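Putative uncharacterized protein (Leishmania major, PDB 3M3I) is of unknown function but belongs to the DUF985 family of the cupin superfamily, whose members share a beta-barrel that often houses a ligand or metal site. Local coordinates at residues Ile63-Thr68 against Phe156-Ala161; Met85-Asp90 against Leu173-Val178. All coordinates share one frame; numbering follows the deposited sequence.

Contact 1: residues Ile63-Thr68 against Phe156-Ala161; sequences IYFLCT and FGSSVA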
ATOM      1  N   ILE A  63       0.888  -4.429  -6.813  1.00 57.41           N
ATOM      2  CA  ILE A  63       0.374  -5.780  -7.036  1.00 57.55           C
ATOM      3  C   ILE A  63      -0.407  -6.281  -5.838  1.00 58.30           C
ATOM      4  O   ILE A  63      -0.269  -5.776  -4.739  1.00 59.06           O
ATOM      5  CB  ILE A  63       1.502  -6.815  -7.320  1.00 58.11           C
ATOM      6  CG1 ILE A  63       2.385  -7.030  -6.097  1.00 59.30           C
ATOM      7  CG2 ILE A  63       2.375  -6.397  -8.502  1.00 57.71           C
ATOM      8  CD1 ILE A  63       3.282  -8.249  -6.215  1.00 60.61           C
ATOM      9  N   TYR A  64      -1.258  -7.271  -6.083  1.00 58.45           N
ATOM     10  CA  TYR A  64      -1.808  -8.103  -5.038  1.00 59.50           C
ATOM     11  C   TYR A  64      -0.884  -9.315  -4.895  1.00 60.69           C
ATOM     12  O   TYR A  64      -0.527  -9.929  -5.878  1.00 60.64           O
ATOM     13  CB  TYR A  64      -3.183  -8.574  -5.424  1.00 59.36           C
ATOM     14  CG  TYR A  64      -4.285  -7.537  -5.375  1.00 58.97           C
ATOM     15  CD1 TYR A  64      -4.684  -6.964  -4.170  1.00 59.71           C
ATOM     16  CD2 TYR A  64      -4.968  -7.177  -6.520  1.00 58.50           C
ATOM     17  CE1 TYR A  64      -5.720  -6.047  -4.125  1.00 59.88           C
ATOM     18  CE2 TYR A  64      -5.994  -6.261  -6.483  1.00 58.74           C
ATOM     19  CZ  TYR A  64      -6.372  -5.703  -5.290  1.00 59.38           C
ATOM     20  OH  TYR A  64      -7.409  -4.794  -5.263  1.00 60.10           O
ATOM     21  N   PHE A  65      -0.482  -9.652  -3.680  1.00 70.04           N
ATOM     22  CA  PHE A  65       0.351 -10.823  -3.460  1.00 69.82           C
ATOM     23  C   PHE A  65      -0.263 -11.739  -2.413  1.00 70.30           C
ATOM     24  O   PHE A  65      -0.560 -11.294  -1.315  1.00 70.07           O
ATOM     25  CB  PHE A  65       1.757 -10.408  -3.032  1.00 68.73           C
ATOM     26  CG  PHE A  65       2.692 -11.559  -2.898  1.00 68.68           C
ATOM     27  CD1 PHE A  65       3.282 -12.121  -4.017  1.00 69.20           C
ATOM     28  CD2 PHE A  65       2.951 -12.114  -1.663  1.00 68.48           C
ATOM     29  CE1 PHE A  65       4.137 -13.201  -3.899  1.00 69.51           C
ATOM     30  CE2 PHE A  65       3.810 -13.193  -1.537  1.00 68.73           C
ATOM     31  CZ  PHE A  65       4.397 -13.740  -2.661  1.00 69.26           C
ATOM     32  N   LEU A  66      -0.443 -13.014  -2.753  1.00 71.37           N
ATOM     33  CA  LEU A  66      -0.933 -14.021  -1.798  1.00 72.30           C
ATOM     34  C   LEU A  66       0.116 -15.122  -1.613  1.00 72.56           C
ATOM     35  O   LEU A  66       0.790 -15.530  -2.556  1.00 72.84           O
ATOM     36  CB  LEU A  66      -2.296 -14.574  -2.236  1.00 74.10           C
ATOM     37  CG  LEU A  66      -2.998 -15.678  -1.424  1.00 75.79           C
ATOM     38  CD1 LEU A  66      -4.527 -15.666  -1.629  1.00 77.38           C
ATOM     39  CD2 LEU A  66      -2.446 -17.054  -1.775  1.00 77.17           C
ATOM     40  N   CYS A  67       0.241 -15.586  -0.376  1.00 72.74           N
ATOM     41  CA  CYS A  67       1.260 -16.545   0.047  1.00 73.10           C
ATOM     42  C   CYS A  67       0.538 -17.678   0.791  1.00 75.08           C
ATOM     43  O   CYS A  67      -0.429 -17.428   1.487  1.00 75.51           O
ATOM     44  CB  CYS A  67       2.236 -15.825   0.968  1.00 71.58           C
ATOM     45  SG  CYS A  67       3.852 -16.576   1.280  1.00 71.53           S
ATOM     46  N   THR A  68       1.000 -18.914   0.617  1.00 76.62           N
ATOM     47  CA  THR A  68       0.443 -20.085   1.302  1.00 79.03           C
ATOM     48  C   THR A  68       1.588 -20.870   1.943  1.00 79.57           C
ATOM     49  O   THR A  68       2.745 -20.598   1.660  1.00 78.24           O
ATOM     50  CB  THR A  68      -0.326 -20.999   0.321  1.00 81.52           C
ATOM     51  OG1 THR A  68       0.472 -21.221  -0.849  1.00 81.56           O
ATOM     52  CG2 THR A  68      -1.647 -20.373  -0.102  1.00 81.59           C
ATOM     53  N   PHE A 156      15.361 -11.041   0.514  1.00 67.05           N
ATOM     54  CA  PHE A 156      14.152 -11.298   1.298  1.00 66.86           C
ATOM     55  C   PHE A 156      13.149 -12.281   0.677  1.00 66.37           C
ATOM     56  O   PHE A 156      13.146 -12.514  -0.533  1.00 65.79           O
ATOM     57  CB  PHE A 156      13.441  -9.982   1.592  1.00 65.97           C
ATOM     58  CG  PHE A 156      12.810  -9.341   0.392  1.00 64.46           C
ATOM     59  CD1 PHE A 156      13.579  -8.829  -0.626  1.00 64.08           C
ATOM     60  CD2 PHE A 156      11.443  -9.207   0.304  1.00 63.81           C
ATOM     61  CE1 PHE A 156      13.003  -8.229  -1.712  1.00 63.17           C
ATOM     62  CE2 PHE A 156      10.869  -8.597  -0.784  1.00 62.88           C
ATOM     63  CZ  PHE A 156      11.645  -8.105  -1.783  1.00 62.60           C
ATOM     64  N   GLY A 157      12.274 -12.826   1.517  1.00 66.88           N
ATOM     65  CA  GLY A 157      11.254 -13.781   1.061  1.00 66.71           C
ATOM     66  C   GLY A 157      10.083 -13.776   2.014  1.00 66.98           C
ATOM     67  O   GLY A 157      10.126 -13.052   2.989  1.00 67.47           O
ATOM     68  N   SER A 158       9.048 -14.574   1.752  1.00 67.01           N
ATOM     69  CA  SER A 158       7.910 -14.627   2.653  1.00 67.64           C
ATOM     70  C   SER A 158       7.326 -16.024   2.830  1.00 68.92           C
ATOM     71  O   SER A 158       7.525 -16.890   1.992  1.00 69.01           O
ATOM     72  CB  SER A 158       6.832 -13.622   2.227  1.00 66.39           C
ATOM     73  OG  SER A 158       6.056 -14.088   1.145  1.00 65.67           O
ATOM     74  N   SER A 159       6.639 -16.232   3.962  1.00 70.32           N
ATOM     75  CA  SER A 159       6.018 -17.517   4.277  1.00 71.94           C
ATOM     76  C   SER A 159       4.833 -17.349   5.211  1.00 73.00           C
ATOM     77  O   SER A 159       4.667 -16.300   5.844  1.00 73.01           O
ATOM     78  CB  SER A 159       7.029 -18.489   4.901  1.00 74.13           C
ATOM     79  OG  SER A 159       7.413 -18.077   6.195  1.00 75.65           O
ATOM     80  N   VAL A 160       4.012 -18.393   5.289  1.00 74.24           N
ATOM     81  CA  VAL A 160       2.877 -18.432   6.210  1.00 75.84           C
ATOM     82  C   VAL A 160       2.918 -19.736   6.990  1.00 78.62           C
ATOM     83  O   VAL A 160       3.200 -20.791   6.422  1.00 79.01           O
ATOM     84  CB  VAL A 160       1.538 -18.354   5.465  1.00 74.93           C
ATOM     85  CG1 VAL A 160       0.390 -18.164   6.459  1.00 76.81           C
ATOM     86  CG2 VAL A 160       1.564 -17.234   4.429  1.00 72.43           C
ATOM     87  N   ALA A 161       2.628 -19.650   8.285  1.00 80.95           N
ATOM     88  CA  ALA A 161       2.675 -20.801   9.186  1.00 84.21           C
ATOM     89  C   ALA A 161       1.536 -21.778   8.891  1.00 85.12           C
ATOM     90  O   ALA A 161       0.427 -21.362   8.529  1.00 84.10           O
ATOM     91  CB  ALA A 161       2.613 -20.337  10.659  1.00 86.87           C
TER
HETATM   92  O   HOH W   1       4.729 -20.237   3.031  1.00 56.83           O

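Contact 2: residues Met85-Asp90 against Leu173-Val178; sequences MYHAGD and LVSCIV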
ATOM      1  N   MET A  85       1.372  -4.279   2.518  1.00 67.29           N
ATOM      2  CA  MET A  85       0.173  -3.878   3.272  1.00 67.50           C
ATOM      3  C   MET A  85      -0.758  -5.065   3.508  1.00 65.89           C
ATOM      4  O   MET A  85      -1.227  -5.641   2.550  1.00 66.04           O
ATOM      5  CB  MET A  85      -0.635  -2.845   2.485  1.00 70.02           C
ATOM      6  CG  MET A  85      -0.331  -1.401   2.777  1.00 72.60           C
ATOM      7  SD  MET A  85       1.025  -0.664   1.869  1.00 74.95           S
ATOM      8  CE  MET A  85       0.838  -1.304   0.206  1.00 75.72           C
ATOM      9  N   TYR A  86      -1.065  -5.376   4.766  1.00 65.10           N
ATOM     10  CA  TYR A  86      -1.959  -6.472   5.119  1.00 64.22           C
ATOM     11  C   TYR A  86      -3.445  -6.209   4.749  1.00 65.09           C
ATOM     12  O   TYR A  86      -3.988  -5.159   5.055  1.00 66.41           O
ATOM     13  CB  TYR A  86      -1.858  -6.777   6.622  1.00 64.12           C
ATOM     14  CG  TYR A  86      -2.876  -7.792   7.096  1.00 64.07           C
ATOM     15  CD1 TYR A  86      -4.173  -7.396   7.443  1.00 65.13           C
ATOM     16  CD2 TYR A  86      -2.560  -9.154   7.169  1.00 63.45           C
ATOM     17  CE1 TYR A  86      -5.117  -8.318   7.877  1.00 65.49           C
ATOM     18  CE2 TYR A  86      -3.509 -10.098   7.604  1.00 64.10           C
ATOM     19  CZ  TYR A  86      -4.785  -9.668   7.945  1.00 65.04           C
ATOM     20  OH  TYR A  86      -5.738 -10.566   8.349  1.00 66.03           O
ATOM     21  N   HIS A  87      -4.084  -7.195   4.107  1.00 64.74           N
ATOM     22  CA  HIS A  87      -5.505  -7.122   3.722  1.00 65.62           C
ATOM     23  C   HIS A  87      -6.359  -8.188   4.403  1.00 65.28           C
ATOM     24  O   HIS A  87      -7.441  -7.878   4.900  1.00 65.99           O
ATOM     25  CB  HIS A  87      -5.663  -7.276   2.212  1.00 66.61           C
ATOM     26  CG  HIS A  87      -5.198  -6.093   1.424  1.00 68.11           C
ATOM     27  ND1 HIS A  87      -5.442  -4.796   1.813  1.00 69.23           N
ATOM     28  CD2 HIS A  87      -4.548  -6.012   0.240  1.00 69.48           C
ATOM     29  CE1 HIS A  87      -4.944  -3.965   0.917  1.00 71.19           C
ATOM     30  NE2 HIS A  87      -4.397  -4.678  -0.048  1.00 71.37           N
ATOM     31  N   ALA A  88      -5.893  -9.438   4.397  1.00 64.71           N
ATOM     32  CA  ALA A  88      -6.681 -10.565   4.926  1.00 65.16           C
ATOM     33  C   ALA A  88      -5.872 -11.851   5.222  1.00 65.14           C
ATOM     34  O   ALA A  88      -4.714 -11.985   4.830  1.00 64.58           O
ATOM     35  CB  ALA A  88      -7.849 -10.884   3.989  1.00 66.18           C
ATOM     36  N   GLY A  89      -6.516 -12.774   5.938  1.00 66.21           N
ATOM     37  CA  GLY A  89      -5.942 -14.083   6.267  1.00 67.15           C
ATOM     38  C   GLY A  89      -4.960 -14.033   7.421  1.00 67.01           C
ATOM     39  O   GLY A  89      -4.969 -13.104   8.219  1.00 66.72           O
ATOM     40  N   ASP A  90      -4.108 -15.044   7.499  1.00 67.76           N
ATOM     41  CA  ASP A  90      -3.005 -15.061   8.455  1.00 67.87           C
ATOM     42  C   ASP A  90      -1.967 -13.932   8.259  1.00 65.85           C
ATOM     43  O   ASP A  90      -1.830 -13.363   7.149  1.00 64.53           O
ATOM     44  CB  ASP A  90      -2.259 -16.394   8.374  1.00 69.38           C
ATOM     45  CG  ASP A  90      -3.127 -17.588   8.744  1.00 72.35           C
ATOM     46  OD1 ASP A  90      -3.857 -17.542   9.768  1.00 73.86           O
ATOM     47  OD2 ASP A  90      -3.057 -18.595   8.006  1.00 73.79           O
ATOM     48  N   LEU A 173      -3.122 -12.668   2.281  1.00 76.49           N
ATOM     49  CA  LEU A 173      -3.236 -11.772   1.133  1.00 76.80           C
ATOM     50  C   LEU A 173      -2.734 -10.369   1.512  1.00 76.17           C
ATOM     51  O   LEU A 173      -3.087  -9.831   2.558  1.00 75.81           O
ATOM     52  CB  LEU A 173      -4.687 -11.710   0.661  1.00 78.00           C
ATOM     53  CG  LEU A 173      -5.076 -10.700  -0.431  1.00 78.93           C
ATOM     54  CD1 LEU A 173      -4.366 -10.978  -1.741  1.00 79.92           C
ATOM     55  CD2 LEU A 173      -6.587 -10.698  -0.632  1.00 80.67           C
ATOM     56  N   VAL A 174      -1.903  -9.789   0.660  1.00 76.48           N
ATOM     57  CA  VAL A 174      -1.407  -8.440   0.865  1.00 76.33           C
ATOM     58  C   VAL A 174      -1.447  -7.678  -0.453  1.00 77.45           C
ATOM     59  O   VAL A 174      -1.776  -8.233  -1.497  1.00 78.56           O
ATOM     60  CB  VAL A 174       0.075  -8.414   1.416  1.00 76.51           C
ATOM     61  CG1 VAL A 174       0.170  -9.016   2.792  1.00 76.05           C
ATOM     62  CG2 VAL A 174       1.040  -9.111   0.464  1.00 77.61           C
ATOM     63  N   SER A 175      -1.124  -6.394  -0.375  1.00 77.54           N
ATOM     64  CA  SER A 175      -0.735  -5.619  -1.532  1.00 79.15           C
ATOM     65  C   SER A 175       0.724  -5.250  -1.357  1.00 79.98           C
ATOM     66  O   SER A 175       1.164  -5.010  -0.239  1.00 79.19           O
ATOM     67  CB  SER A 175      -1.586  -4.362  -1.658  1.00 79.14           C
ATOM     68  OG  SER A 175      -2.905  -4.685  -2.015  1.00 79.34           O
ATOM     69  N   CYS A 176       1.467  -5.236  -2.465  1.00 82.24           N
ATOM     70  CA  CYS A 176       2.835  -4.756  -2.483  1.00 84.08           C
ATOM     71  C   CYS A 176       2.970  -3.574  -3.437  1.00 86.42           C
ATOM     72  O   CYS A 176       2.398  -3.573  -4.524  1.00 87.72           O
ATOM     73  CB  CYS A 176       3.782  -5.865  -2.912  1.00 85.62           C
ATOM     74  SG  CYS A 176       3.682  -7.355  -1.931  1.00 83.35           S
ATOM     75  N   ILE A 177       3.742  -2.569  -3.034  1.00 61.84           N
ATOM     76  CA  ILE A 177       4.053  -1.436  -3.914  1.00 61.70           C
ATOM     77  C   ILE A 177       5.560  -1.309  -4.012  1.00 60.76           C
ATOM     78  O   ILE A 177       6.212  -1.179  -3.000  1.00 60.54           O
ATOM     79  CB  ILE A 177       3.449  -0.128  -3.362  1.00 62.40           C
ATOM     80  CG1 ILE A 177       1.959  -0.309  -3.099  1.00 63.56           C
ATOM     81  CG2 ILE A 177       3.645   1.029  -4.318  1.00 62.47           C
ATOM     82  CD1 ILE A 177       1.372   0.863  -2.364  1.00 64.43           C
ATOM     83  N   VAL A 178       6.113  -1.388  -5.219  1.00 60.41           N
ATOM     84  CA  VAL A 178       7.535  -1.136  -5.422  1.00 59.77           C
ATOM     85  C   VAL A 178       7.696   0.257  -6.009  1.00 60.00           C
ATOM     86  O   VAL A 178       7.005   0.602  -6.956  1.00 60.45           O
ATOM     87  CB  VAL A 178       8.190  -2.190  -6.339  1.00 59.40           C
ATOM     88  CG1 VAL A 178       9.706  -2.039  -6.311  1.00 58.92           C
ATOM     89  CG2 VAL A 178       7.786  -3.592  -5.920  1.00 59.43           C
TER

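Contact 1: residues Ile63-Thr68 against Phe156-Ala161
Cys67 and Ser158 approach each other side chain to side chain between two strands of different sheets, with SG of Cys67 3.3 Å from OG of Ser158. The strands run at 61° to one another and their axes come no nearer than 8.1 Å, a separation at which side chains rather than paired backbones bridge the gap.

The apolar part of the contact is carried by Cys67 and Val160. CB of Cys67 lies 3.8 Å from CG2 of Val160, and the same methyl also comes within 3.6 Å of the carbonyl O of Cys67, so one branch of the valine covers both the side chain and the backbone of the cysteine. CG of Phe65, anti to its backbone N (chi1 -175°), carries the ring toward strand 155-159, where CE2 of Phe65 stands 3.6 Å from OG of Ser158, which meets the ring obliquely. The same ring also meets Trp84. Leu92 of strand 92-98 packs on both Cys67 and Ser158.

Polar linkage across the strand ends runs through a water. It accepts from the backbone N of Val160 at 3.0 Å and lies close to the carbonyl O of Thr68, a leg too short to be trusted in length, so the bridge between the two segments just beyond their strands is doubtful in detail. The hydroxyl of Ser159, on a residue whose CB points away from strand 63-67, is instead hydrogen-bonded to His95.

Strand 63-67 is held in its own sheet by backbone bonds to Tyr38, Ser40 and strand 172-179, whereas strand 155-159 pairs with strands 92-98 and 76-77. This buried packing of one antiparallel sheet on another through side chains is consistent with the two facing sheets of a cupin beta-barrel.

Contact 2: residues Met85-Asp90 against Leu173-Val178
Met85 and Ser175 form an antiparallel hydrogen-bonded pair, followed by the non-hydrogen-bonded pair Tyr86-Val174 and then a classic beta bulge in which His87 and Ala88 both face Leu173. Met85 N donates to Ser175 O at 2.9 Å and almost straight (173°), and Ser175 N returns a bond to Met85 O. At the bulge, Leu173 O accepts from His87 N at 3.2 Å and more weakly from Ala88 N, while Leu173 N donates to Ala88 O.

CB of His87 points toward strand 173-178, and CG, anti to the carbonyl carbon (chi1 -72°), starts the ring toward Ser175. NE2 of His87 meets OG of Ser175 at the ring edge, near the ring plane; either could be the donor, and the 2.5 Å between them is doubtfully short. That OG also has a weak hydrogen bond to Gln147 of the second subunit. Met85 O sits over the centre of one face of the His87 ring, 4.0 Å above the plane.

Farther along, Met85 bends at chi2 and chi3, and its CE reaches CD1 of Ile177 at 3.4 Å, the two side chains crossing obliquely. Both also pack against their counterparts in the second subunit. Tyr86, on the same face as Val174, reaches ahead with OH to donate to Gly89 O at 2.7 Å, tying the turn after the bulge back to the strand.

His87 ND1 presumably donates to Tyr86 O of the second subunit, a bond repeated reciprocally; with NE2 at Ser175, this probably limits ring rotation about CB-CG and brings polar as well as apolar groups to the interface.

The centres of contacts 1 and 2 lie 8 Å apart, and their segments alternate along the chain: 63-68, 85-90, 156-161, 173-178. Strand 56-67 of contact 1 neighbours strand 172-179 of contact 2 in one antiparallel sheet, with Phe65 O 2.8 Å from Val174 N in a probable hydrogen bond. Strand 172-179 is thus central, flanked by 56-67 and 81-87. Contact 2 joins neighbouring strands within this sheet, whereas contact 1 packs it on the five-stranded sheet containing 155-159, as expected for a cupin barrel. Contact 2 lies at the subunit interface, while segment 63-68 reaches the second subunit through Tyr64.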